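Local coordinates for holo-[acyl-carrier-protein] synthase (Neisseria meningitidis FAM18, PDB 5SUV) that belongs to the 4'-phosphopantetheinyl transferase superfamily and binds coenzyme A in pockets lined by residues of neighbouring subunits, at residues R30-E35 and N48-R53; F54-A59 and L109-E114. One frame throughout, in Å; residues are numbered along the deposited sequence.

Contact 1. Residues R30-E35 and N48-R53. With COA (coenzyme A), chain F.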
loop_
_atom_site.group_PDB
_atom_site.type_symbol
_atom_site.label_atom_id
_atom_site.label_comp_id
_atom_site.label_asym_id
_atom_site.label_seq_id
_atom_site.Cartn_x
_atom_site.Cartn_y
_atom_site.Cartn_z
ATOM N N ARG A 30 -20.055 -16.381 -2.194
ATOM C CA ARG A 30 -18.963 -16.920 -1.410
ATOM C C ARG A 30 -18.150 -15.818 -0.738
ATOM O O ARG A 30 -17.636 -16.028 0.370
ATOM C CB ARG A 30 -18.082 -17.796 -2.311
ATOM C CG ARG A 30 -16.978 -18.564 -1.596
ATOM C CD ARG A 30 -16.357 -19.646 -2.482
ATOM N NE ARG A 30 -17.287 -20.749 -2.745
ATOM C CZ ARG A 30 -17.915 -20.971 -3.901
ATOM N NH1 ARG A 30 -17.726 -20.176 -4.948
ATOM N NH2 ARG A 30 -18.739 -22.007 -4.013
ATOM N N ILE A 31 -18.064 -14.635 -1.362
ATOM C CA ILE A 31 -17.151 -13.579 -0.933
ATOM C C ILE A 31 -17.836 -12.554 -0.042
ATOM O O ILE A 31 -17.211 -11.993 0.863
ATOM C CB ILE A 31 -16.540 -12.871 -2.158
ATOM C CG1 ILE A 31 -15.847 -13.886 -3.058
ATOM C CG2 ILE A 31 -15.573 -11.785 -1.717
ATOM C CD1 ILE A 31 -14.850 -14.740 -2.385
ATOM N N LEU A 32 -19.113 -12.294 -0.287
ATOM C CA LEU A 32 -19.819 -11.246 0.434
ATOM C C LEU A 32 -20.447 -11.803 1.706
ATOM O O LEU A 32 -20.849 -12.969 1.755
ATOM C CB LEU A 32 -20.915 -10.635 -0.425
ATOM C CG LEU A 32 -20.456 -10.051 -1.757
ATOM C CD1 LEU A 32 -21.649 -9.485 -2.485
ATOM C CD2 LEU A 32 -19.369 -8.986 -1.532
ATOM N N THR A 33 -20.537 -10.951 2.729
ATOM C CA THR A 33 -21.276 -11.325 3.932
ATOM C C THR A 33 -22.772 -11.297 3.645
ATOM O O THR A 33 -23.220 -10.630 2.711
ATOM C CB THR A 33 -20.979 -10.379 5.101
ATOM O OG1 THR A 33 -21.602 -9.106 4.875
ATOM C CG2 THR A 33 -19.495 -10.171 5.293
ATOM N N PRO A 34 -23.575 -11.998 4.455
ATOM C CA PRO A 34 -25.033 -11.912 4.285
ATOM C C PRO A 34 -25.542 -10.484 4.184
ATOM O O PRO A 34 -26.465 -10.215 3.410
ATOM C CB PRO A 34 -25.568 -12.614 5.541
ATOM C CG PRO A 34 -24.484 -13.530 5.956
ATOM C CD PRO A 34 -23.194 -12.850 5.590
ATOM N N GLU A 35 -24.938 -9.550 4.922
ATOM C CA GLU A 35 -25.369 -8.157 4.870
ATOM C C GLU A 35 -25.044 -7.541 3.516
ATOM O O GLU A 35 -25.906 -6.929 2.871
ATOM C CB GLU A 35 -24.693 -7.353 5.984
ATOM C CG GLU A 35 -25.022 -7.814 7.399
ATOM C CD GLU A 35 -24.197 -9.006 7.862
ATOM O OE1 GLU A 35 -23.249 -9.408 7.156
ATOM O OE2 GLU A 35 -24.506 -9.551 8.944
ATOM N N ASN A 48 -16.896 -3.646 -9.810
ATOM C CA ASN A 48 -16.062 -2.829 -8.934
ATOM C C ASN A 48 -16.414 -3.065 -7.469
ATOM O O ASN A 48 -15.539 -3.035 -6.595
ATOM C CB ASN A 48 -16.230 -1.351 -9.305
ATOM C CG ASN A 48 -15.355 -0.425 -8.476
ATOM O OD1 ASN A 48 -15.736 -0.009 -7.379
ATOM N ND2 ASN A 48 -14.180 -0.077 -9.010
ATOM N N TYR A 49 -17.695 -3.298 -7.187
ATOM C CA TYR A 49 -18.126 -3.599 -5.827
ATOM C C TYR A 49 -17.490 -4.891 -5.328
ATOM O O TYR A 49 -16.848 -4.909 -4.273
ATOM C CB TYR A 49 -19.652 -3.688 -5.799
ATOM C CG TYR A 49 -20.255 -3.939 -4.435
ATOM C CD1 TYR A 49 -20.366 -5.231 -3.932
ATOM C CD2 TYR A 49 -20.732 -2.891 -3.662
ATOM C CE1 TYR A 49 -20.922 -5.471 -2.693
ATOM C CE2 TYR A 49 -21.301 -3.125 -2.415
ATOM C CZ TYR A 49 -21.389 -4.415 -1.935
ATOM O OH TYR A 49 -21.947 -4.660 -0.694
ATOM N N LEU A 50 -17.651 -5.984 -6.081
ATOM C CA LEU A 50 -17.038 -7.251 -5.684
ATOM C C LEU A 50 -15.526 -7.132 -5.590
ATOM O O LEU A 50 -14.909 -7.700 -4.683
ATOM C CB LEU A 50 -17.405 -8.357 -6.673
ATOM C CG LEU A 50 -18.755 -9.046 -6.545
ATOM C CD1 LEU A 50 -18.951 -9.993 -7.714
ATOM C CD2 LEU A 50 -18.836 -9.796 -5.236
ATOM N N ALA A 51 -14.901 -6.415 -6.532
ATOM C CA ALA A 51 -13.448 -6.303 -6.527
ATOM C C ALA A 51 -12.948 -5.639 -5.250
ATOM O O ALA A 51 -11.986 -6.102 -4.635
ATOM C CB ALA A 51 -12.980 -5.519 -7.757
ATOM N N LYS A 52 -13.581 -4.534 -4.849
ATOM C CA LYS A 52 -13.158 -3.817 -3.646
ATOM C C LYS A 52 -13.343 -4.676 -2.402
ATOM O O LYS A 52 -12.465 -4.721 -1.529
ATOM C CB LYS A 52 -13.948 -2.514 -3.502
ATOM C CG LYS A 52 -13.502 -1.416 -4.481
ATOM C CD LYS A 52 -14.202 -0.093 -4.233
ATOM C CE LYS A 52 -13.717 0.971 -5.222
ATOM N NZ LYS A 52 -14.484 2.239 -5.114
ATOM N N ARG A 53 -14.477 -5.365 -2.304
ATOM C CA ARG A 53 -14.701 -6.240 -1.157
ATOM C C ARG A 53 -13.686 -7.374 -1.135
ATOM O O ARG A 53 -13.104 -7.676 -0.089
ATOM C CB ARG A 53 -16.135 -6.790 -1.177
ATOM C CG ARG A 53 -17.238 -5.745 -1.133
ATOM C CD ARG A 53 -16.984 -4.692 -0.083
ATOM N NE ARG A 53 -18.183 -3.923 0.271
ATOM C CZ ARG A 53 -18.680 -2.918 -0.443
ATOM N NH1 ARG A 53 -18.108 -2.545 -1.580
ATOM N NH2 ARG A 53 -19.755 -2.279 -0.020
HETATM N N1A COA F . -11.808 9.136 3.526
HETATM C C2A COA F . -11.103 8.048 3.192
HETATM N N3A COA F . -11.282 7.284 2.149
HETATM C C4A COA F . -12.347 7.663 1.302
HETATM C C5A COA F . -13.201 8.781 1.531
HETATM C C6A COA F . -12.866 9.486 2.679
HETATM N N6A COA F . -13.572 10.544 2.995
HETATM N N7A COA F . -14.072 8.924 0.628
HETATM C C8A COA F . -13.835 7.919 -0.172
HETATM N N9A COA F . -12.800 7.134 0.186
HETATM C C1B COA F . -12.328 5.976 -0.473
HETATM C C2B COA F . -13.512 4.895 -0.643
HETATM O O2B COA F . -13.145 3.622 -0.263
HETATM C C3B COA F . -13.662 4.961 -2.160
HETATM O O3B COA F . -14.012 3.799 -2.722
HETATM P P3B COA F . -15.508 3.086 -2.059
HETATM O O7A COA F . -15.776 2.350 -3.220
HETATM O O8A COA F . -15.015 2.336 -0.889
HETATM O O9A COA F . -16.258 4.315 -1.774
HETATM C C4B COA F . -12.198 5.303 -2.515
HETATM O O4B COA F . -11.917 6.371 -1.692
HETATM C C5B COA F . -12.033 5.695 -3.943
HETATM O O5B COA F . -10.624 5.792 -4.165
HETATM P P1A COA F . -10.235 6.656 -5.430
HETATM O O1A COA F . -10.851 6.118 -6.665
HETATM O O2A COA F . -8.805 7.038 -5.297
HETATM O O3A COA F . -11.164 7.974 -5.196
HETATM P P2A COA F . -11.067 9.061 -6.274
HETATM O O4A COA F . -9.724 9.329 -6.674
HETATM O O5A COA F . -12.153 9.008 -7.328
HETATM O O6A COA F . -11.480 10.364 -5.357
HETATM C CBP COA F . -11.018 11.451 -3.336
HETATM C CCP COA F . -10.530 10.500 -4.373
HETATM C CDP COA F . -11.916 10.702 -2.491
HETATM C CEP COA F . -9.873 11.916 -2.477
HETATM C CAP COA F . -11.736 12.708 -3.920
HETATM O OAP COA F . -12.084 13.596 -2.929
HETATM C C9P COA F . -10.882 13.536 -4.901
HETATM O O9P COA F . -10.067 14.322 -4.442
HETATM N N8P COA F . -11.110 13.411 -6.305
HETATM C C7P COA F . -10.318 14.182 -7.326
HETATM C C6P COA F . -9.882 15.547 -6.832
HETATM C C5P COA F . -9.967 16.577 -7.947
HETATM O O5P COA F . -10.422 17.654 -7.750
HETATM N N4P COA F . -9.479 16.266 -9.213
HETATM C C3P COA F . -9.571 17.260 -10.282
HETATM C C2P COA F . -8.353 18.143 -10.348
HETATM S S1P COA F . -8.684 19.826 -9.675
#
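Leu32 carries the apolar part of this contact, reaching from the turn between two short helices onto Tyr49, Leu50 and Arg53 of a long one. Its CG stands anti to the carbonyl carbon (chi1 -57°), and the isobutyl end comes nearer the helix than the start of the side chain would suggest. CD2 does most of the touching: it is 3.8 Å from Leu50 CD2, with the two leucines crossing at about a right angle, and 3.9 Å from Arg53 CG. The same methyl meets the Tyr49 ring obliquely, 4.0 Å from CE1. Arg53 thus offers Leu32 only its aliphatic root.

A bend at chi2 (-46°) takes the Arg53 chain away from Leu32 and brings NH1 over one face of the Tyr49 ring, 3.3 Å above its plane and offset toward the rim. Tyr49 OH is hydrogen-bonded to Glu39.

Thr33 organises the start of helix 34-39. As N-cap, its side chain caps a backbone N of the first turn just beyond the segment, and its own N is bonded in return to the Glu36 carboxylate. OG1 makes a further bond to Glu35 OE1 at 2.8 Å, using the anti lone pair of that oxygen. On the coenzyme A side, Lys52 extends its chain toward the ribose phosphate. NZ is 2.9 Å from O3B in a hydrogen bond, although its exact place is doubtful because the model crowds it against the phosphate.

The contact thus packs the junction of helices 25-31 and 34-39 on the first half of helix 46-63. Phe40 touches both Leu32 and Leu50, Leu50 and Ala51 rest on helix 13-23, and Ile31 packs on Phe54, one turn after Leu50.

Contact 2. Residues F54-A59 and L109-E114. With COA (coenzyme A), chain F.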
loop_
_atom_site.group_PDB
_atom_site.type_symbol
_atom_site.label_atom_id
_atom_site.label_comp_id
_atom_site.label_asym_id
_atom_site.label_seq_id
_atom_site.Cartn_x
_atom_site.Cartn_y
_atom_site.Cartn_z
ATOM N N PHE A 54 -13.435 -7.993 -2.287
ATOM C CA PHE A 54 -12.470 -9.081 -2.356
ATOM C C PHE A 54 -11.088 -8.604 -1.924
ATOM O O PHE A 54 -10.426 -9.250 -1.105
ATOM C CB PHE A 54 -12.449 -9.654 -3.776
ATOM C CG PHE A 54 -11.656 -10.912 -3.925
ATOM C CD1 PHE A 54 -12.057 -12.078 -3.311
ATOM C CD2 PHE A 54 -10.503 -10.931 -4.693
ATOM C CE1 PHE A 54 -11.321 -13.241 -3.439
ATOM C CE2 PHE A 54 -9.764 -12.091 -4.826
ATOM C CZ PHE A 54 -10.186 -13.253 -4.210
ATOM N N ALA A 55 -10.641 -7.455 -2.444
ATOM C CA ALA A 55 -9.318 -6.965 -2.061
ATOM C C ALA A 55 -9.269 -6.617 -0.577
ATOM O O ALA A 55 -8.290 -6.921 0.107
ATOM C CB ALA A 55 -8.925 -5.739 -2.885
ATOM N N ALA A 56 -10.313 -5.959 -0.072
ATOM C CA ALA A 56 -10.316 -5.531 1.323
ATOM C C ALA A 56 -10.330 -6.732 2.261
ATOM O O ALA A 56 -9.644 -6.738 3.285
ATOM C CB ALA A 56 -11.526 -4.634 1.584
ATOM N N LYS A 57 -11.111 -7.754 1.930
ATOM C CA LYS A 57 -11.138 -8.938 2.781
ATOM C C LYS A 57 -9.809 -9.678 2.732
ATOM O O LYS A 57 -9.304 -10.148 3.756
ATOM C CB LYS A 57 -12.282 -9.845 2.356
ATOM C CG LYS A 57 -13.635 -9.169 2.449
ATOM C CD LYS A 57 -14.694 -9.959 1.709
ATOM C CE LYS A 57 -16.019 -9.191 1.610
ATOM N NZ LYS A 57 -17.027 -9.681 2.609
ATOM N N GLU A 58 -9.207 -9.788 1.548
ATOM C CA GLU A 58 -7.926 -10.465 1.484
ATOM C C GLU A 58 -6.858 -9.689 2.249
ATOM O O GLU A 58 -6.042 -10.291 2.953
ATOM C CB GLU A 58 -7.515 -10.687 0.027
ATOM C CG GLU A 58 -8.370 -11.711 -0.688
ATOM C CD GLU A 58 -7.686 -12.310 -1.906
ATOM O OE1 GLU A 58 -7.840 -13.529 -2.143
ATOM O OE2 GLU A 58 -6.997 -11.557 -2.630
ATOM N N ALA A 59 -6.844 -8.354 2.129
ATOM C CA ALA A 59 -5.849 -7.581 2.862
ATOM C C ALA A 59 -6.101 -7.684 4.355
ATOM O O ALA A 59 -5.155 -7.757 5.143
ATOM C CB ALA A 59 -5.851 -6.120 2.429
ATOM N N LEU A 109 -8.551 0.652 7.032
ATOM C CA LEU A 109 -8.696 0.238 5.646
ATOM C C LEU A 109 -8.595 1.452 4.742
ATOM O O LEU A 109 -9.238 2.475 5.002
ATOM C CB LEU A 109 -10.057 -0.423 5.414
ATOM C CG LEU A 109 -10.488 -0.766 3.984
ATOM C CD1 LEU A 109 -9.488 -1.720 3.393
ATOM C CD2 LEU A 109 -11.900 -1.375 3.984
ATOM N N SER A 110 -7.865 1.304 3.649
ATOM C CA SER A 110 -7.954 2.248 2.548
ATOM C C SER A 110 -8.049 1.488 1.240
ATOM O O SER A 110 -7.444 0.431 1.073
ATOM C CB SER A 110 -6.740 3.194 2.497
ATOM O OG SER A 110 -6.903 4.168 1.473
ATOM N N MET A 111 -8.775 2.065 0.293
ATOM C CA MET A 111 -8.881 1.458 -1.020
ATOM C C MET A 111 -8.690 2.510 -2.098
ATOM O O MET A 111 -8.962 3.691 -1.889
ATOM C CB MET A 111 -10.229 0.756 -1.171
ATOM C CG MET A 111 -10.275 -0.517 -0.322
ATOM S SD MET A 111 -11.802 -1.405 -0.532
ATOM C CE MET A 111 -12.950 -0.278 0.219
ATOM N N SER A 112 -8.223 2.049 -3.251
ATOM C CA SER A 112 -8.117 2.894 -4.429
ATOM C C SER A 112 -8.277 2.023 -5.663
ATOM O O SER A 112 -8.056 0.810 -5.632
ATOM C CB SER A 112 -6.774 3.639 -4.467
ATOM O OG SER A 112 -6.699 4.517 -5.586
ATOM N N ASP A 113 -8.647 2.654 -6.769
ATOM C CA ASP A 113 -8.721 1.917 -8.015
ATOM C C ASP A 113 -8.358 2.849 -9.154
ATOM O O ASP A 113 -8.609 4.053 -9.093
ATOM C CB ASP A 113 -10.111 1.323 -8.233
ATOM C CG ASP A 113 -11.172 2.380 -8.404
ATOM O OD1 ASP A 113 -11.206 3.009 -9.479
ATOM O OD2 ASP A 113 -11.983 2.570 -7.472
ATOM N N GLU A 114 -7.772 2.263 -10.191
ATOM C CA GLU A 114 -7.387 2.989 -11.399
ATOM C C GLU A 114 -7.375 1.991 -12.544
ATOM O O GLU A 114 -6.630 1.005 -12.500
ATOM C CB GLU A 114 -6.016 3.642 -11.231
ATOM C CG GLU A 114 -5.552 4.487 -12.419
ATOM C CD GLU A 114 -6.167 5.877 -12.444
ATOM O OE1 GLU A 114 -7.355 6.020 -12.103
ATOM O OE2 GLU A 114 -5.440 6.832 -12.807
HETATM N N1A COA F . -11.808 9.136 3.526
HETATM C C2A COA F . -11.103 8.048 3.192
HETATM N N3A COA F . -11.282 7.284 2.149
HETATM C C4A COA F . -12.347 7.663 1.302
HETATM C C5A COA F . -13.201 8.781 1.531
HETATM C C6A COA F . -12.866 9.486 2.679
HETATM N N6A COA F . -13.572 10.544 2.995
HETATM N N7A COA F . -14.072 8.924 0.628
HETATM C C8A COA F . -13.835 7.919 -0.172
HETATM N N9A COA F . -12.800 7.134 0.186
HETATM C C1B COA F . -12.328 5.976 -0.473
HETATM C C2B COA F . -13.512 4.895 -0.643
HETATM O O2B COA F . -13.145 3.622 -0.263
HETATM C C3B COA F . -13.662 4.961 -2.160
HETATM O O3B COA F . -14.012 3.799 -2.722
HETATM P P3B COA F . -15.508 3.086 -2.059
HETATM O O7A COA F . -15.776 2.350 -3.220
HETATM O O8A COA F . -15.015 2.336 -0.889
HETATM O O9A COA F . -16.258 4.315 -1.774
HETATM C C4B COA F . -12.198 5.303 -2.515
HETATM O O4B COA F . -11.917 6.371 -1.692
HETATM C C5B COA F . -12.033 5.695 -3.943
HETATM O O5B COA F . -10.624 5.792 -4.165
HETATM P P1A COA F . -10.235 6.656 -5.430
HETATM O O1A COA F . -10.851 6.118 -6.665
HETATM O O2A COA F . -8.805 7.038 -5.297
HETATM O O3A COA F . -11.164 7.974 -5.196
HETATM P P2A COA F . -11.067 9.061 -6.274
HETATM O O4A COA F . -9.724 9.329 -6.674
HETATM O O5A COA F . -12.153 9.008 -7.328
HETATM O O6A COA F . -11.480 10.364 -5.357
HETATM C CBP COA F . -11.018 11.451 -3.336
HETATM C CCP COA F . -10.530 10.500 -4.373
HETATM C CDP COA F . -11.916 10.702 -2.491
HETATM C CEP COA F . -9.873 11.916 -2.477
HETATM C CAP COA F . -11.736 12.708 -3.920
HETATM O OAP COA F . -12.084 13.596 -2.929
HETATM C C9P COA F . -10.882 13.536 -4.901
HETATM O O9P COA F . -10.067 14.322 -4.442
HETATM N N8P COA F . -11.110 13.411 -6.305
HETATM C C7P COA F . -10.318 14.182 -7.326
HETATM C C6P COA F . -9.882 15.547 -6.832
HETATM C C5P COA F . -9.967 16.577 -7.947
HETATM O O5P COA F . -10.422 17.654 -7.750
HETATM N N4P COA F . -9.479 16.266 -9.213
HETATM C C3P COA F . -9.571 17.260 -10.282
HETATM C C2P COA F . -8.353 18.143 -10.348
HETATM S S1P COA F . -8.684 19.826 -9.675
#
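Met111 and Leu109 meet helix 46-63 at a single methyl, Ala56 CB. The path of Met111 shows how one side chain serves both the helix and coenzyme A. Its CB points toward the helix and already lies 4.2 Å from O2B of the ligand. CG stands anti to the carbonyl carbon (chi1 -72°) and the next torsion is extended, which brings SD to 3.9 Å from Ala56 CB. A bend at chi3 (-68°) then swings CE off the helix to the ligand, where the methyl sits 3.5 Å from phosphate oxygen O8A. The sulfur therefore packs on the helix while the end methyl lines the pocket.

Two residues earlier on the same strand face, Leu109 brings both branches to Ala56: CD1 is 4.0 Å and CD2 4.1 Å from its CB. Ser112, the next residue after Met111, faces the other way; its OG makes a hydrogen bond of 3.3 Å to COA O2A and also meets the backbone N of Ile10 of the second subunit.

This is helix-on-sheet packing with small residues at the interface. Ala55, Ala56 and Ala59 all point toward the strand, and the backbones approach to 7.4 Å between the CA atoms of Ala56 and Leu109. Ala55 rests on strands 3-12 and 117-125 and Ala59 on 117-125, while Ile79 of strand 77-81 touches both Ala56 and Leu109. Strand 106-114 is at the border of the three-stranded sheet within the chain, its backbone bonded to strand 117-125, and its outward serines and Glu114 face the second subunit.

Helix 46-63 serves both contacts, whose centres are 11 Å apart: 48-53 receives the turn of 30-35, and 54-59, the next stretch of the same helix, lies on strand 106-114. They also touch directly. Lys57 NZ of contact 2 comes to 2.9 Å from Ile31 O of contact 1, where helix 25-31 ends beside the long helix, and Met111 SD lies 3.5 Å from Lys52 O. At coenzyme A the two converge, Lys52 coming from the helix and Met111, Ser112 and Asp113 from the strand. Lys52 NZ and Asp113 OD2, 3.5 Å apart, form a long, weak ion pair beside the ligand, and Lys62 and Ile68 of the second subunit also bind it.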